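Per a 4 allergen (Periplaneta americana, PDB 3EBW) is a cockroach allergen with IgE-binding epitopes and a lipocalin-like barrel, and probably binds small hydrophobic ligands. Local coordinates at residues A[19-33]-A[118-130]. Sequence-based numbering, arbitrary orientation.
Sequences VGTWYELFRTPNSDE and RHLYWIASHETSF. Unlike the reference sequence in segment 118-130: Glu127 (reference Gly).
With CG anti to the carbonyl carbon in Trp22 (chi1 -67°) and likewise in His126, the indole and the imidazole swing together, His126 NE2 reaching over one face of the indole toward its rim. Their planes meet at 37° with the six-membered ring centroid of Trp22 3.8 Å from that of His126, an oblique pair, neither stacked nor edge-to-face. His126 ND1 also makes a weak hydrogen bond to Thr21 O, while Trp22 NE1 is taken by the backbone of Tyr18, whose ring stacks on the indole.

Between strands 20-27 and 119-125 the ladder is antiparallel. Tyr23 and Ser125 form a hydrogen-bonded pair, Tyr23 O accepting from Ser125 N at 2.9 Å. The register then slips by one residue: Leu25 and Phe26 both face Ile123, a classic beta bulge, in which Ile123 O takes Leu25 N at 3.0 Å and, weakly, Phe26 N. Strand 20-27 pairs with 40-46 on one edge and with the late strand 119-125 on the other, as first and last strands close a lipocalin calyx.

On the Glu24 and Arg27 side of the sheet, the Glu33 carboxylate lies nearly coplanar with the Trp122 indole (12°), and Trp122 NE1 divides its N-H weakly between OE1 and OE2. On the opposite face, that of Phe26 and Ile123, which helix 132-142 covers, Phe26 and Phe130 meet rim to rim, while Leu25 CD1 sits over the centre of the Phe130 ring, 3.9 Å from its centroid. Further along, Thr28 OG1 accepts a nearly straight bond from Tyr121 N (3.0 Å), and Thr28 N returns one to Tyr121 O.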
ATOM      1  N   VAL A  19       4.505  21.968 -17.613  1.00 48.85           N
ATOM      2  CA  VAL A  19       5.682  22.562 -17.007  1.00 49.21           C
ATOM      3  C   VAL A  19       5.362  22.960 -15.571  1.00 48.99           C
ATOM      4  O   VAL A  19       4.202  23.179 -15.227  1.00 48.32           O
ATOM      5  CB  VAL A  19       6.153  23.801 -17.832  1.00 54.50           C
ATOM      6  CG1 VAL A  19       6.720  24.881 -16.916  1.00 53.87           C
ATOM      7  CG2 VAL A  19       7.224  23.369 -18.844  1.00 54.12           C
ATOM      8  N   GLY A  20       6.387  23.031 -14.731  1.00 47.21           N
ATOM      9  CA  GLY A  20       6.155  23.413 -13.353  1.00 47.74           C
ATOM     10  C   GLY A  20       6.483  22.390 -12.268  1.00 47.65           C
ATOM     11  O   GLY A  20       7.189  21.403 -12.499  1.00 48.41           O
ATOM     12  N   THR A  21       5.965  22.652 -11.066  1.00 53.67           N
ATOM     13  CA  THR A  21       6.200  21.804  -9.903  1.00 51.16           C
ATOM     14  C   THR A  21       4.938  21.126  -9.428  1.00 49.52           C
ATOM     15  O   THR A  21       3.999  21.776  -8.972  1.00 45.83           O
ATOM     16  CB  THR A  21       6.782  22.617  -8.743  1.00 60.33           C
ATOM     17  OG1 THR A  21       8.075  23.103  -9.120  1.00 61.78           O
ATOM     18  CG2 THR A  21       6.918  21.755  -7.494  1.00 59.39           C
ATOM     19  N   TRP A  22       4.926  19.803  -9.547  1.00 64.84           N
ATOM     20  CA  TRP A  22       3.782  19.030  -9.122  1.00 65.85           C
ATOM     21  C   TRP A  22       4.084  18.238  -7.848  1.00 65.94           C
ATOM     22  O   TRP A  22       4.992  17.410  -7.818  1.00 63.99           O
ATOM     23  CB  TRP A  22       3.356  18.074 -10.230  1.00 47.01           C
ATOM     24  CG  TRP A  22       2.818  18.729 -11.442  1.00 50.43           C
ATOM     25  CD1 TRP A  22       3.519  19.103 -12.552  1.00 52.36           C
ATOM     26  CD2 TRP A  22       1.458  19.127 -11.674  1.00 52.12           C
ATOM     27  NE1 TRP A  22       2.682  19.705 -13.461  1.00 52.81           N
ATOM     28  CE2 TRP A  22       1.413  19.734 -12.949  1.00 51.65           C
ATOM     29  CE3 TRP A  22       0.271  19.027 -10.929  1.00 51.93           C
ATOM     30  CZ2 TRP A  22       0.237  20.247 -13.493  1.00 52.54           C
ATOM     31  CZ3 TRP A  22      -0.906  19.542 -11.474  1.00 53.63           C
ATOM     32  CH2 TRP A  22      -0.910  20.142 -12.746  1.00 52.43           C
ATOM     33  N   TYR A  23       3.330  18.507  -6.791  1.00 55.52           N
ATOM     34  CA  TYR A  23       3.517  17.777  -5.543  1.00 55.92           C
ATOM     35  C   TYR A  23       2.690  16.488  -5.575  1.00 53.02           C
ATOM     36  O   TYR A  23       1.530  16.482  -5.996  1.00 50.51           O
ATOM     37  CB  TYR A  23       3.098  18.635  -4.336  1.00 63.59           C
ATOM     38  CG  TYR A  23       3.942  19.876  -4.144  1.00 67.29           C
ATOM     39  CD1 TYR A  23       5.306  19.790  -3.884  1.00 67.75           C
ATOM     40  CD2 TYR A  23       3.382  21.143  -4.278  1.00 69.21           C
ATOM     41  CE1 TYR A  23       6.080  20.941  -3.775  1.00 69.29           C
ATOM     42  CE2 TYR A  23       4.153  22.295  -4.170  1.00 68.89           C
ATOM     43  CZ  TYR A  23       5.485  22.186  -3.924  1.00 69.18           C
ATOM     44  OH  TYR A  23       6.219  23.336  -3.855  1.00 71.09           O
ATOM     45  N   GLU A  24       3.298  15.391  -5.148  1.00 39.02           N
ATOM     46  CA  GLU A  24       2.596  14.115  -5.129  1.00 38.65           C
ATOM     47  C   GLU A  24       1.754  14.052  -3.854  1.00 37.44           C
ATOM     48  O   GLU A  24       2.288  13.898  -2.771  1.00 36.03           O
ATOM     49  CB  GLU A  24       3.607  12.969  -5.179  1.00 45.21           C
ATOM     50  CG  GLU A  24       2.996  11.594  -5.135  1.00 45.35           C
ATOM     51  CD  GLU A  24       3.960  10.527  -5.627  1.00 47.63           C
ATOM     52  OE1 GLU A  24       3.712   9.332  -5.371  1.00 46.69           O
ATOM     53  OE2 GLU A  24       4.971  10.884  -6.279  1.00 47.91           O
ATOM     54  N   LEU A  25       0.440  14.194  -3.982  1.00 63.69           N
ATOM     55  CA  LEU A  25      -0.417  14.186  -2.808  1.00 64.71           C
ATOM     56  C   LEU A  25      -0.991  12.842  -2.395  1.00 66.39           C
ATOM     57  O   LEU A  25      -1.255  12.625  -1.216  1.00 66.94           O
ATOM     58  CB  LEU A  25      -1.528  15.202  -2.985  1.00 37.40           C
ATOM     59  CG  LEU A  25      -0.976  16.596  -3.278  1.00 36.93           C
ATOM     60  CD1 LEU A  25      -2.118  17.633  -3.197  1.00 35.42           C
ATOM     61  CD2 LEU A  25       0.165  16.917  -2.308  1.00 35.71           C
ATOM     62  N   PHE A  26      -1.210  11.950  -3.354  1.00 55.06           N
ATOM     63  CA  PHE A  26      -1.697  10.612  -3.050  1.00 54.70           C
ATOM     64  C   PHE A  26      -0.998   9.698  -4.026  1.00 54.89           C
ATOM     65  O   PHE A  26      -0.562  10.151  -5.078  1.00 55.82           O
ATOM     66  CB  PHE A  26      -3.198  10.507  -3.243  1.00 58.14           C
ATOM     67  CG  PHE A  26      -3.968  11.455  -2.411  1.00 59.72           C
ATOM     68  CD1 PHE A  26      -3.995  12.798  -2.725  1.00 60.93           C
ATOM     69  CD2 PHE A  26      -4.663  11.013  -1.301  1.00 61.03           C
ATOM     70  CE1 PHE A  26      -4.712  13.692  -1.941  1.00 62.31           C
ATOM     71  CE2 PHE A  26      -5.379  11.893  -0.514  1.00 59.99           C
ATOM     72  CZ  PHE A  26      -5.407  13.233  -0.827  1.00 61.01           C
ATOM     73  N   ARG A  27      -0.885   8.422  -3.686  1.00 53.53           N
ATOM     74  CA  ARG A  27      -0.224   7.471  -4.565  1.00 53.20           C
ATOM     75  C   ARG A  27      -0.672   6.065  -4.229  1.00 53.82           C
ATOM     76  O   ARG A  27      -1.086   5.792  -3.104  1.00 54.44           O
ATOM     77  CB  ARG A  27       1.292   7.529  -4.384  1.00 53.47           C
ATOM     78  CG  ARG A  27       1.741   6.975  -3.033  1.00 54.31           C
ATOM     79  CD  ARG A  27       3.223   6.682  -2.948  1.00 57.59           C
ATOM     80  NE  ARG A  27       3.967   7.761  -2.301  1.00 59.98           N
ATOM     81  CZ  ARG A  27       4.786   7.596  -1.264  1.00 61.18           C
ATOM     82  NH1 ARG A  27       4.979   6.393  -0.736  1.00 62.07           N
ATOM     83  NH2 ARG A  27       5.410   8.642  -0.747  1.00 61.74           N
ATOM     84  N   THR A  28      -0.588   5.173  -5.205  1.00 47.10           N
ATOM     85  CA  THR A  28      -0.917   3.784  -4.977  1.00 48.81           C
ATOM     86  C   THR A  28       0.248   3.321  -4.122  1.00 48.71           C
ATOM     87  O   THR A  28       1.402   3.533  -4.494  1.00 52.59           O
ATOM     88  CB  THR A  28      -0.903   2.977  -6.292  1.00 53.53           C
ATOM     89  OG1 THR A  28      -2.115   3.213  -7.012  1.00 53.33           O
ATOM     90  CG2 THR A  28      -0.736   1.480  -6.016  1.00 52.85           C
ATOM     91  N   PRO A  29      -0.026   2.709  -2.962  1.00 47.81           N
ATOM     92  CA  PRO A  29       0.996   2.204  -2.037  1.00 48.69           C
ATOM     93  C   PRO A  29       1.876   1.213  -2.775  1.00 45.95           C
ATOM     94  O   PRO A  29       1.366   0.416  -3.540  1.00 48.59           O
ATOM     95  CB  PRO A  29       0.174   1.498  -0.967  1.00 65.24           C
ATOM     96  CG  PRO A  29      -1.124   2.206  -0.995  1.00 65.38           C
ATOM     97  CD  PRO A  29      -1.375   2.416  -2.459  1.00 66.00           C
ATOM     98  N   ASN A  30       3.181   1.240  -2.555  1.00 26.92           N
ATOM     99  CA  ASN A  30       4.082   0.306  -3.250  1.00 26.42           C
ATOM    100  C   ASN A  30       5.439   0.313  -2.558  1.00 27.89           C
ATOM    101  O   ASN A  30       5.779   1.281  -1.887  1.00 26.50           O
ATOM    102  CB  ASN A  30       4.291   0.731  -4.711  1.00 39.44           C
ATOM    103  CG  ASN A  30       5.058   2.044  -4.832  1.00 36.09           C
ATOM    104  OD1 ASN A  30       4.483   3.128  -4.817  1.00 33.20           O
ATOM    105  ND2 ASN A  30       6.367   1.940  -4.927  1.00 32.66           N
ATOM    106  N   SER A  31       6.215  -0.749  -2.748  1.00 50.61           N
ATOM    107  CA  SER A  31       7.521  -0.877  -2.123  1.00 54.63           C
ATOM    108  C   SER A  31       8.457   0.264  -2.492  1.00 57.86           C
ATOM    109  O   SER A  31       8.560   1.233  -1.748  1.00 58.70           O
ATOM    110  CB  SER A  31       8.148  -2.216  -2.504  1.00 54.19           C
ATOM    111  OG  SER A  31       8.129  -2.395  -3.906  1.00 56.93           O
ATOM    112  N   ASP A  32       9.152   0.163  -3.622  1.00 58.87           N
ATOM    113  CA  ASP A  32      10.052   1.240  -4.023  1.00 60.09           C
ATOM    114  C   ASP A  32       9.303   2.570  -4.129  1.00 59.35           C
ATOM    115  O   ASP A  32       8.784   2.913  -5.175  1.00 60.34           O
ATOM    116  CB  ASP A  32      10.759   0.889  -5.348  1.00 99.28           C
ATOM    117  CG  ASP A  32       9.800   0.661  -6.499  1.00103.24           C
ATOM    118  OD1 ASP A  32       9.390   1.648  -7.141  1.00104.92           O
ATOM    119  OD2 ASP A  32       9.458  -0.509  -6.762  1.00107.84           O
ATOM    120  N   GLU A  33       9.270   3.301  -3.018  1.00 35.49           N
ATOM    121  CA  GLU A  33       8.595   4.591  -2.871  1.00 35.88           C
ATOM    122  C   GLU A  33       8.050   4.661  -1.431  1.00 38.07           C
ATOM    123  O   GLU A  33       7.431   5.666  -1.017  1.00 36.88           O
ATOM    124  CB  GLU A  33       7.448   4.727  -3.879  1.00 39.42           C
ATOM    125  CG  GLU A  33       6.702   6.051  -3.840  1.00 35.47           C
ATOM    126  CD  GLU A  33       6.030   6.368  -5.175  1.00 33.11           C
ATOM    127  OE1 GLU A  33       6.144   5.515  -6.075  1.00 32.57           O
ATOM    128  OE2 GLU A  33       5.399   7.449  -5.332  1.00 29.85           O
ATOM    129  N   ARG A 118       1.165  -4.923 -12.094  1.00 68.83           N
ATOM    130  CA  ARG A 118       0.790  -3.961 -11.063  1.00 63.74           C
ATOM    131  C   ARG A 118       0.782  -2.503 -11.546  1.00 57.97           C
ATOM    132  O   ARG A 118       1.835  -1.928 -11.870  1.00 55.96           O
ATOM    133  CB  ARG A 118       1.755  -4.108  -9.877  1.00 58.28           C
ATOM    134  CG  ARG A 118       1.162  -3.828  -8.491  1.00 59.66           C
ATOM    135  CD  ARG A 118       0.771  -2.375  -8.315  1.00 61.92           C
ATOM    136  NE  ARG A 118       0.159  -2.095  -7.017  1.00 61.50           N
ATOM    137  CZ  ARG A 118       0.756  -2.307  -5.856  1.00 60.26           C
ATOM    138  NH1 ARG A 118       1.977  -2.809  -5.826  1.00 60.92           N
ATOM    139  NH2 ARG A 118       0.136  -1.992  -4.728  1.00 60.81           N
ATOM    140  N   HIS A 119      -0.405  -1.908 -11.579  1.00 49.74           N
ATOM    141  CA  HIS A 119      -0.528  -0.519 -11.987  1.00 46.97           C
ATOM    142  C   HIS A 119      -0.347   0.421 -10.805  1.00 45.03           C
ATOM    143  O   HIS A 119      -0.686   0.078  -9.671  1.00 47.18           O
ATOM    144  CB  HIS A 119      -1.888  -0.269 -12.628  1.00 52.38           C
ATOM    145  CG  HIS A 119      -2.068  -0.966 -13.939  1.00 53.02           C
ATOM    146  ND1 HIS A 119      -3.073  -0.642 -14.821  1.00 51.14           N
ATOM    147  CD2 HIS A 119      -1.351  -1.958 -14.523  1.00 53.36           C
ATOM    148  CE1 HIS A 119      -2.963  -1.400 -15.898  1.00 51.15           C
ATOM    149  NE2 HIS A 119      -1.928  -2.205 -15.744  1.00 51.05           N
ATOM    150  N   LEU A 120       0.182   1.613 -11.059  1.00 48.59           N
ATOM    151  CA  LEU A 120       0.391   2.577  -9.986  1.00 44.27           C
ATOM    152  C   LEU A 120      -0.213   3.916 -10.374  1.00 42.05           C
ATOM    153  O   LEU A 120       0.055   4.421 -11.463  1.00 40.58           O
ATOM    154  CB  LEU A 120       1.896   2.770  -9.713  1.00 45.91           C
ATOM    155  CG  LEU A 120       2.843   1.661  -9.216  1.00 46.32           C
ATOM    156  CD1 LEU A 120       2.379   1.114  -7.893  1.00 47.73           C
ATOM    157  CD2 LEU A 120       2.890   0.546 -10.200  1.00 47.04           C
ATOM    158  N   TYR A 121      -1.032   4.500  -9.506  1.00 39.24           N
ATOM    159  CA  TYR A 121      -1.592   5.826  -9.813  1.00 39.11           C
ATOM    160  C   TYR A 121      -0.949   6.866  -8.912  1.00 38.68           C
ATOM    161  O   TYR A 121      -0.686   6.593  -7.757  1.00 35.30           O
ATOM    162  CB  TYR A 121      -3.117   5.866  -9.633  1.00 37.98           C
ATOM    163  CG  TYR A 121      -3.859   5.032 -10.647  1.00 41.94           C
ATOM    164  CD1 TYR A 121      -4.662   5.632 -11.615  1.00 41.03           C
ATOM    165  CD2 TYR A 121      -3.732   3.650 -10.656  1.00 39.75           C
ATOM    166  CE1 TYR A 121      -5.318   4.886 -12.554  1.00 41.66           C
ATOM    167  CE2 TYR A 121      -4.378   2.891 -11.591  1.00 40.84           C
ATOM    168  CZ  TYR A 121      -5.180   3.512 -12.545  1.00 43.34           C
ATOM    169  OH  TYR A 121      -5.877   2.750 -13.456  1.00 43.21           O
ATOM    170  N   TRP A 122      -0.682   8.048  -9.463  1.00 42.54           N
ATOM    171  CA  TRP A 122      -0.070   9.142  -8.720  1.00 42.14           C
ATOM    172  C   TRP A 122      -0.956  10.373  -8.905  1.00 43.65           C
ATOM    173  O   TRP A 122      -1.188  10.825 -10.019  1.00 46.40           O
ATOM    174  CB  TRP A 122       1.351   9.386  -9.236  1.00 26.52           C
ATOM    175  CG  TRP A 122       2.327   8.260  -8.934  1.00 26.96           C
ATOM    176  CD1 TRP A 122       2.894   7.976  -7.724  1.00 26.71           C
ATOM    177  CD2 TRP A 122       2.855   7.276  -9.853  1.00 26.87           C
ATOM    178  NE1 TRP A 122       3.743   6.880  -7.825  1.00 26.74           N
ATOM    179  CE2 TRP A 122       3.734   6.436  -9.119  1.00 26.51           C
ATOM    180  CE3 TRP A 122       2.671   7.025 -11.211  1.00 25.95           C
ATOM    181  CZ2 TRP A 122       4.421   5.374  -9.698  1.00 25.95           C
ATOM    182  CZ3 TRP A 122       3.364   5.949 -11.786  1.00 27.23           C
ATOM    183  CH2 TRP A 122       4.225   5.141 -11.022  1.00 27.52           C
ATOM    184  N   ILE A 123      -1.493  10.891  -7.812  1.00 37.92           N
ATOM    185  CA  ILE A 123      -2.365  12.059  -7.888  1.00 38.75           C
ATOM    186  C   ILE A 123      -1.466  13.223  -7.524  1.00 40.82           C
ATOM    187  O   ILE A 123      -0.780  13.174  -6.510  1.00 39.30           O
ATOM    188  CB  ILE A 123      -3.579  11.917  -6.893  1.00 35.63           C
ATOM    189  CG1 ILE A 123      -4.572  10.857  -7.404  1.00 33.61           C
ATOM    190  CG2 ILE A 123      -4.336  13.216  -6.792  1.00 35.60           C
ATOM    191  CD1 ILE A 123      -3.994   9.475  -7.557  1.00 34.05           C
ATOM    192  N   ALA A 124      -1.447  14.260  -8.359  1.00 49.12           N
ATOM    193  CA  ALA A 124      -0.553  15.404  -8.129  1.00 52.15           C
ATOM    194  C   ALA A 124      -1.174  16.806  -8.179  1.00 54.64           C
ATOM    195  O   ALA A 124      -2.274  16.999  -8.665  1.00 53.53           O
ATOM    196  CB  ALA A 124       0.620  15.319  -9.117  1.00 24.83           C
ATOM    197  N   SER A 125      -0.449  17.793  -7.673  1.00 49.80           N
ATOM    198  CA  SER A 125      -0.966  19.148  -7.672  1.00 54.21           C
ATOM    199  C   SER A 125       0.120  20.209  -7.584  1.00 57.50           C
ATOM    200  O   SER A 125       1.270  19.914  -7.224  1.00 57.91           O
ATOM    201  CB  SER A 125      -1.938  19.327  -6.510  1.00 77.55           C
ATOM    202  OG  SER A 125      -2.379  20.668  -6.429  1.00 80.14           O
ATOM    203  N   HIS A 126      -0.246  21.447  -7.926  1.00 66.97           N
ATOM    204  CA  HIS A 126       0.691  22.567  -7.862  1.00 70.97           C
ATOM    205  C   HIS A 126       0.685  23.079  -6.431  1.00 72.19           C
ATOM    206  O   HIS A 126       1.678  23.601  -5.938  1.00 70.47           O
ATOM    207  CB  HIS A 126       0.281  23.676  -8.833  1.00 79.55           C
ATOM    208  CG  HIS A 126       0.708  23.424 -10.246  1.00 82.62           C
ATOM    209  ND1 HIS A 126       2.030  23.318 -10.613  1.00 83.92           N
ATOM    210  CD2 HIS A 126      -0.015  23.237 -11.376  1.00 83.70           C
ATOM    211  CE1 HIS A 126       2.107  23.074 -11.910  1.00 83.41           C
ATOM    212  NE2 HIS A 126       0.880  23.020 -12.396  1.00 83.77           N
ATOM    213  N   GLU A 127      -0.457  22.912  -5.778  1.00 71.52           N
ATOM    214  CA  GLU A 127      -0.626  23.299  -4.387  1.00 74.38           C
ATOM    215  C   GLU A 127      -0.012  22.158  -3.578  1.00 74.51           C
ATOM    216  O   GLU A 127       0.620  21.275  -4.143  1.00 74.32           O
ATOM    217  CB  GLU A 127      -2.113  23.411  -4.069  1.00116.68           C
ATOM    218  CG  GLU A 127      -2.846  24.353  -4.986  1.00120.74           C
ATOM    219  CD  GLU A 127      -2.313  25.761  -4.879  1.00122.39           C
ATOM    220  OE1 GLU A 127      -2.419  26.345  -3.783  1.00123.76           O
ATOM    221  OE2 GLU A 127      -1.782  26.282  -5.882  1.00124.52           O
ATOM    222  N   THR A 128      -0.186  22.174  -2.262  1.00 51.83           N
ATOM    223  CA  THR A 128       0.339  21.100  -1.429  1.00 52.65           C
ATOM    224  C   THR A 128      -0.820  20.351  -0.809  1.00 52.83           C
ATOM    225  O   THR A 128      -0.622  19.601   0.132  1.00 52.92           O
ATOM    226  CB  THR A 128       1.210  21.616  -0.289  1.00 83.36           C
ATOM    227  OG1 THR A 128       0.545  22.714   0.345  1.00 83.95           O
ATOM    228  CG2 THR A 128       2.579  22.033  -0.796  1.00 83.71           C
ATOM    229  N   SER A 129      -2.029  20.557  -1.338  1.00 57.75           N
ATOM    230  CA  SER A 129      -3.232  19.885  -0.827  1.00 59.26           C
ATOM    231  C   SER A 129      -4.451  20.227  -1.664  1.00 58.63           C
ATOM    232  O   SER A 129      -4.491  21.263  -2.313  1.00 57.45           O
ATOM    233  CB  SER A 129      -3.492  20.303   0.613  1.00 84.16           C
ATOM    234  OG  SER A 129      -3.560  21.716   0.711  1.00 86.14           O
ATOM    235  N   PHE A 130      -5.458  19.368  -1.637  1.00 79.64           N
ATOM    236  CA  PHE A 130      -6.663  19.617  -2.420  1.00 81.58           C
ATOM    237  C   PHE A 130      -7.804  20.264  -1.636  1.00 83.65           C
ATOM    238  O   PHE A 130      -8.031  19.935  -0.480  1.00 84.75           O
ATOM    239  CB  PHE A 130      -7.200  18.306  -3.006  1.00 70.81           C
ATOM    240  CG  PHE A 130      -6.303  17.665  -4.036  1.00 69.28           C
ATOM    241  CD1 PHE A 130      -5.602  18.436  -4.958  1.00 68.01           C
ATOM    242  CD2 PHE A 130      -6.217  16.284  -4.122  1.00 67.47           C
ATOM    243  CE1 PHE A 130      -4.836  17.834  -5.940  1.00 66.58           C
ATOM    244  CE2 PHE A 130      -5.463  15.689  -5.095  1.00 66.83           C
ATOM    245  CZ  PHE A 130      -4.770  16.460  -6.008  1.00 66.15           C
TER